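Local coordinates for protein carboxyl esterase NP (PDB 4CCW) that hydrolyses carboxylic esters to an alcohol and a carboxylate, as a carboxylesterase of the alpha/beta hydrolase fold, at residues L57-G62 against H124-S129; T44-S49 against Y84-I89. One frame throughout, in Å; residues are numbered along the deposited sequence.

Interaction 1. Residues L57-G62 against H124-S129; sequences LVLLHG and HMIGLS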
loop_
_atom_site.group_PDB
_atom_site.type_symbol
_atom_site.label_atom_id
_atom_site.label_comp_id
_atom_site.label_asym_id
_atom_site.label_seq_id
_atom_site.Cartn_x
_atom_site.Cartn_y
_atom_site.Cartn_z
ATOM N N LEU A 57 9.456 3.169 10.663
ATOM C CA LEU A 57 8.299 3.512 9.838
ATOM C C LEU A 57 8.052 2.402 8.833
ATOM O O LEU A 57 8.978 1.971 8.134
ATOM C CB LEU A 57 8.519 4.849 9.109
ATOM C CG LEU A 57 7.583 5.210 7.943
ATOM C CD1 LEU A 57 6.151 5.489 8.416
ATOM C CD2 LEU A 57 8.124 6.412 7.185
ATOM N N VAL A 58 6.808 1.931 8.757
ATOM C CA VAL A 58 6.483 0.843 7.843
ATOM C C VAL A 58 5.577 1.369 6.713
ATOM O O VAL A 58 4.586 2.058 6.966
ATOM C CB VAL A 58 5.833 -0.360 8.571
ATOM C CG1 VAL A 58 5.352 -1.408 7.572
ATOM C CG2 VAL A 58 6.809 -1.005 9.549
ATOM N N LEU A 59 5.950 1.042 5.478
ATOM C CA LEU A 59 5.204 1.429 4.288
ATOM C C LEU A 59 4.558 0.208 3.638
ATOM O O LEU A 59 5.193 -0.838 3.464
ATOM C CB LEU A 59 6.125 2.117 3.272
ATOM C CG LEU A 59 7.060 3.232 3.764
ATOM C CD1 LEU A 59 7.958 3.724 2.643
ATOM C CD2 LEU A 59 6.275 4.380 4.372
ATOM N N LEU A 60 3.290 0.361 3.278
ATOM C CA LEU A 60 2.535 -0.693 2.628
ATOM C C LEU A 60 1.915 -0.095 1.358
ATOM O O LEU A 60 1.024 0.746 1.423
ATOM C CB LEU A 60 1.470 -1.270 3.571
ATOM C CG LEU A 60 1.953 -2.104 4.771
ATOM C CD1 LEU A 60 0.791 -2.364 5.725
ATOM C CD2 LEU A 60 2.609 -3.414 4.341
ATOM N N HIS A 61 2.440 -0.542 0.218
ATOM C CA HIS A 61 2.126 -0.024 -1.124
ATOM C C HIS A 61 0.704 -0.277 -1.596
ATOM O O HIS A 61 -0.034 -1.078 -1.003
ATOM C CB HIS A 61 3.066 -0.715 -2.093
ATOM C CG HIS A 61 2.926 -2.218 -2.071
ATOM N ND1 HIS A 61 1.981 -2.858 -2.769
ATOM C CD2 HIS A 61 3.628 -3.200 -1.363
ATOM C CE1 HIS A 61 2.071 -4.186 -2.539
ATOM N NE2 HIS A 61 3.079 -4.393 -1.683
ATOM N N GLY A 62 0.327 0.364 -2.705
ATOM C CA GLY A 62 -0.981 0.121 -3.343
ATOM C C GLY A 62 -1.014 -1.174 -4.135
ATOM O O GLY A 62 0.036 -1.709 -4.487
ATOM N N HIS A 124 5.355 3.774 13.253
ATOM C CA HIS A 124 4.497 4.567 12.387
ATOM C C HIS A 124 4.228 3.746 11.165
ATOM O O HIS A 124 5.034 2.888 10.796
ATOM C CB HIS A 124 5.161 5.884 12.024
ATOM C CG HIS A 124 5.264 6.852 13.186
ATOM N ND1 HIS A 124 4.186 7.434 13.743
ATOM C CD2 HIS A 124 6.373 7.336 13.881
ATOM C CE1 HIS A 124 4.583 8.255 14.743
ATOM N NE2 HIS A 124 5.921 8.193 14.824
ATOM N N MET A 125 3.075 3.987 10.538
ATOM C CA MET A 125 2.697 3.258 9.339
ATOM C C MET A 125 2.122 4.210 8.316
ATOM O O MET A 125 1.425 5.172 8.671
ATOM C CB MET A 125 1.660 2.174 9.640
ATOM C CG MET A 125 2.109 1.136 10.654
ATOM S SD MET A 125 0.799 -0.059 10.980
ATOM C CE MET A 125 0.803 -0.985 9.437
ATOM N N ILE A 126 2.420 3.927 7.048
ATOM C CA ILE A 126 1.813 4.619 5.925
ATOM C C ILE A 126 1.391 3.537 4.957
ATOM O O ILE A 126 2.173 2.642 4.634
ATOM C CB ILE A 126 2.800 5.580 5.227
ATOM C CG1 ILE A 126 3.309 6.638 6.226
ATOM C CG2 ILE A 126 2.156 6.236 4.010
ATOM C CD1 ILE A 126 4.513 7.432 5.731
ATOM N N GLY A 127 0.149 3.619 4.495
ATOM C CA GLY A 127 -0.358 2.639 3.546
ATOM C C GLY A 127 -1.242 3.324 2.539
ATOM O O GLY A 127 -2.084 4.154 2.908
ATOM N N LEU A 128 -1.049 2.988 1.259
ATOM C CA LEU A 128 -1.892 3.525 0.206
ATOM C C LEU A 128 -2.681 2.384 -0.433
ATOM O O LEU A 128 -2.170 1.259 -0.560
ATOM C CB LEU A 128 -1.046 4.292 -0.829
ATOM C CG LEU A 128 -1.766 5.004 -1.977
ATOM C CD1 LEU A 128 -1.166 6.382 -2.243
ATOM C CD2 LEU A 128 -1.745 4.139 -3.228
ATOM N N SER A 129 -3.925 2.672 -0.834
ATOM C CA SER A 129 -4.762 1.670 -1.548
ATOM C C SER A 129 -4.862 0.372 -0.723
ATOM O O SER A 129 -5.202 0.421 0.452
ATOM C CB SER A 129 -4.237 1.452 -2.992
ATOM O OG SER A 129 -4.505 0.145 -3.524
#
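V58 and L60 exchange backbone hydrogen bonds with H124, I126 and L128, V58 lying opposite M125 and L60 opposite G127, in adjacent parallel strands of the central sheet of the alpha/beta hydrolase fold. Segment 124-129 carries G127 and S129 of a G-x-S-x-G pattern, completed by G131, that fits the nucleophile elbow of this fold. Three of the four bonds run from V58 N to H124 O, I126 N to V58 O and L60 N to I126 O. The fourth, from L128 N to L60 O, is the longest at 3.1 Å. CA-H...O contacts reinforce the pairing, as from G127 CA to L60 O.

Apolar packing differs between the two faces. Against W77 of helix 74-80, I126 holds CG1 anti to its carbonyl carbon (chi1 -59°) and extends CD1 beyond it to L57 CD1 at 3.7 Å. I126 CD1 also meets L59 CD2 at 3.8 Å, where L59 and I126 run side by side. An alanine at I126 would probably leave a gap between the L57 and L59 methyls and W77. On the other face L60 CD1 reaches the M125 CE tip at 4.0 Å, with T135 of helix 130-141 against both side chains.

Beyond the strands, H61 ND1 bonds G62 O at 2.8 Å. S129, in the ligand pocket, touches H273, probably the proton acceptor of the active site. S129 OG accepts a hydrogen bond from A63 N and lies 3.5 Å from G62 CA.

Interaction 2. Residues T44-S49 against Y84-I89; sequences THVIAS and YAVDII
H45 and D87 meet at the end of an antiparallel pairing in the alpha/beta hydrolase sheet, where strand 42-49, itself paired with 32-39, meets strand 82-86. I47 and A85 form the hydrogen-bonded pair, A85 N giving to I47 O at 2.8 Å and I47 N to A85 O. V46 with V86 and A48 with Y84 are non-hydrogen-bonded pairs, and a third bond, D87 N to H45 O, is nearly straight at 177°.

From D87 CB outward, the side chain runs alongside H45. D87 CB lies 3.7 Å from H45 O, the carbonyl that also takes the D87 N-H. CG stands anti to the D87 carbonyl carbon (chi1 -84°), which sets the carboxylate next to the imidazole, their planes 30° apart. D87 OD2 comes within 3.6 Å of H45 ND1, while its hydrogen bonds go to Y21 OH and K94 N; OD1 bonds S67 OG. Water 1 bridges the strands: it is 2.9 Å from H45 ND1 and donates to A85 O and, weakly, to H45 O.

On the face with V46, A48, Y84 and V86 the contacts across the strands are apolar. V46 CG1 approaches the edge of the Y84 ring and lies 3.9 Å from Y84 CB, and A48 CB is 3.8 Å from Y84 CD1. T44 CG2 reaches V86 CG1 at 3.7 Å, and T44 OG1 accepts from NE1 of W110, a residue of helix 104-118 that also packs on V86.

The buried carboxylate is thus held by partners at both oxygens, which would fix its rotation; its nearby negative charge may raise the proton affinity of the H45 ring.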
loop_
_atom_site.group_PDB
_atom_site.type_symbol
_atom_site.label_atom_id
_atom_site.label_comp_id
_atom_site.label_asym_id
_atom_site.label_seq_id
_atom_site.Cartn_x
_atom_site.Cartn_y
_atom_site.Cartn_z
ATOM N N THR A 44 8.874 -12.622 2.884
ATOM C CA THR A 44 8.355 -11.289 2.645
ATOM C C THR A 44 9.501 -10.332 2.319
ATOM O O THR A 44 10.452 -10.203 3.084
ATOM C CB THR A 44 7.580 -10.806 3.887
ATOM O OG1 THR A 44 6.475 -11.688 4.102
ATOM C CG2 THR A 44 7.054 -9.396 3.714
ATOM N N HIS A 45 9.399 -9.682 1.166
ATOM C CA HIS A 45 10.442 -8.797 0.684
ATOM C C HIS A 45 10.325 -7.435 1.319
ATOM O O HIS A 45 9.224 -6.879 1.443
ATOM C CB HIS A 45 10.388 -8.723 -0.842
ATOM C CG HIS A 45 11.574 -8.033 -1.462
ATOM N ND1 HIS A 45 11.543 -6.741 -1.840
ATOM C CD2 HIS A 45 12.849 -8.496 -1.754
ATOM C CE1 HIS A 45 12.746 -6.394 -2.341
ATOM N NE2 HIS A 45 13.540 -7.469 -2.292
ATOM N N VAL A 46 11.461 -6.908 1.764
ATOM C CA VAL A 46 11.518 -5.615 2.448
ATOM C C VAL A 46 12.666 -4.785 1.885
ATOM O O VAL A 46 13.758 -5.306 1.609
ATOM C CB VAL A 46 11.710 -5.779 3.981
ATOM C CG1 VAL A 46 11.680 -4.429 4.699
ATOM C CG2 VAL A 46 10.643 -6.680 4.573
ATOM N N ILE A 47 12.403 -3.494 1.708
ATOM C CA ILE A 47 13.431 -2.513 1.371
ATOM C C ILE A 47 13.600 -1.550 2.558
ATOM O O ILE A 47 12.651 -0.861 2.949
ATOM C CB ILE A 47 13.049 -1.723 0.106
ATOM C CG1 ILE A 47 12.705 -2.682 -1.036
ATOM C CG2 ILE A 47 14.184 -0.797 -0.306
ATOM C CD1 ILE A 47 11.825 -2.078 -2.102
ATOM N N ALA A 48 14.798 -1.519 3.148
ATOM C CA ALA A 48 15.081 -0.641 4.286
ATOM C C ALA A 48 15.935 0.551 3.879
ATOM O O ALA A 48 16.892 0.406 3.125
ATOM C CB ALA A 48 15.757 -1.412 5.415
ATOM N N SER A 49 15.570 1.721 4.394
ATOM C CA SER A 49 16.310 2.961 4.182
ATOM C C SER A 49 16.330 3.752 5.487
ATOM O O SER A 49 15.510 3.516 6.373
ATOM C CB SER A 49 15.611 3.809 3.114
ATOM O OG SER A 49 15.257 3.046 1.984
ATOM N N TYR A 84 10.852 0.965 6.498
ATOM C CA TYR A 84 10.772 -0.365 5.903
ATOM C C TYR A 84 9.612 -0.413 4.918
ATOM O O TYR A 84 8.445 -0.321 5.320
ATOM C CB TYR A 84 10.569 -1.446 6.970
ATOM C CG TYR A 84 11.646 -1.503 8.032
ATOM C CD1 TYR A 84 12.863 -2.136 7.788
ATOM C CD2 TYR A 84 11.438 -0.930 9.286
ATOM C CE1 TYR A 84 13.844 -2.190 8.769
ATOM C CE2 TYR A 84 12.421 -0.968 10.271
ATOM C CZ TYR A 84 13.613 -1.606 10.010
ATOM O OH TYR A 84 14.584 -1.654 10.989
ATOM N N ALA A 85 9.929 -0.575 3.637
ATOM C CA ALA A 85 8.895 -0.762 2.614
ATOM C C ALA A 85 8.642 -2.245 2.387
ATOM O O ALA A 85 9.485 -2.959 1.840
ATOM C CB ALA A 85 9.284 -0.065 1.316
ATOM N N VAL A 86 7.471 -2.699 2.809
ATOM C CA VAL A 86 7.138 -4.128 2.855
ATOM C C VAL A 86 6.249 -4.535 1.674
ATOM O O VAL A 86 5.189 -3.930 1.459
ATOM C CB VAL A 86 6.394 -4.450 4.161
ATOM C CG1 VAL A 86 5.961 -5.909 4.183
ATOM C CG2 VAL A 86 7.269 -4.106 5.371
ATOM N N ASP A 87 6.660 -5.564 0.929
ATOM C CA ASP A 87 5.829 -6.085 -0.165
ATOM C C ASP A 87 4.714 -6.945 0.418
ATOM O O ASP A 87 4.984 -7.933 1.098
ATOM C CB ASP A 87 6.643 -6.898 -1.180
ATOM C CG ASP A 87 7.325 -6.045 -2.239
ATOM O OD1 ASP A 87 7.070 -4.830 -2.330
ATOM O OD2 ASP A 87 8.149 -6.603 -3.001
ATOM N N ILE A 88 3.465 -6.542 0.173
ATOM C CA ILE A 88 2.292 -7.234 0.720
ATOM C C ILE A 88 2.197 -8.662 0.201
ATOM O O ILE A 88 2.193 -8.912 -1.014
ATOM C CB ILE A 88 0.977 -6.456 0.453
ATOM C CG1 ILE A 88 1.019 -5.087 1.136
ATOM C CG2 ILE A 88 -0.239 -7.247 0.920
ATOM C CD1 ILE A 88 -0.025 -4.125 0.596
ATOM N N ILE A 89 2.111 -9.596 1.141
ATOM C CA ILE A 89 2.052 -11.007 0.821
ATOM C C ILE A 89 0.820 -11.344 -0.014
ATOM O O ILE A 89 -0.293 -10.929 0.313
ATOM C CB ILE A 89 2.124 -11.872 2.105
ATOM C CG1 ILE A 89 2.494 -13.316 1.769
ATOM C CG2 ILE A 89 0.831 -11.781 2.909
ATOM C CD1 ILE A 89 3.984 -13.566 1.724
HETATM O O HOH W 1 9.693 -4.957 -0.482
#

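In the fold
From the N terminus, strand 42-49 comes first and strand 56-60 follows it. The chain then passes through helix 74-80 to strand 82-86, where interaction 2 closes a loop back onto 44-49. It continues through helix 104-118 to strand 123-128, where interaction 1 closes a second loop, back onto 57-62. The segments alternate, so the two loops cross. In the sheet the order is 42-49, 82-86, 56-60, 123-128: the middle two strands run parallel and link the contacts, with L57 O near Y84 N and L59 N near Y84 O as probable hydrogen bonds. Past the strand ends, H61 NE2 and I88 N bond to each other, tying the loops that follow.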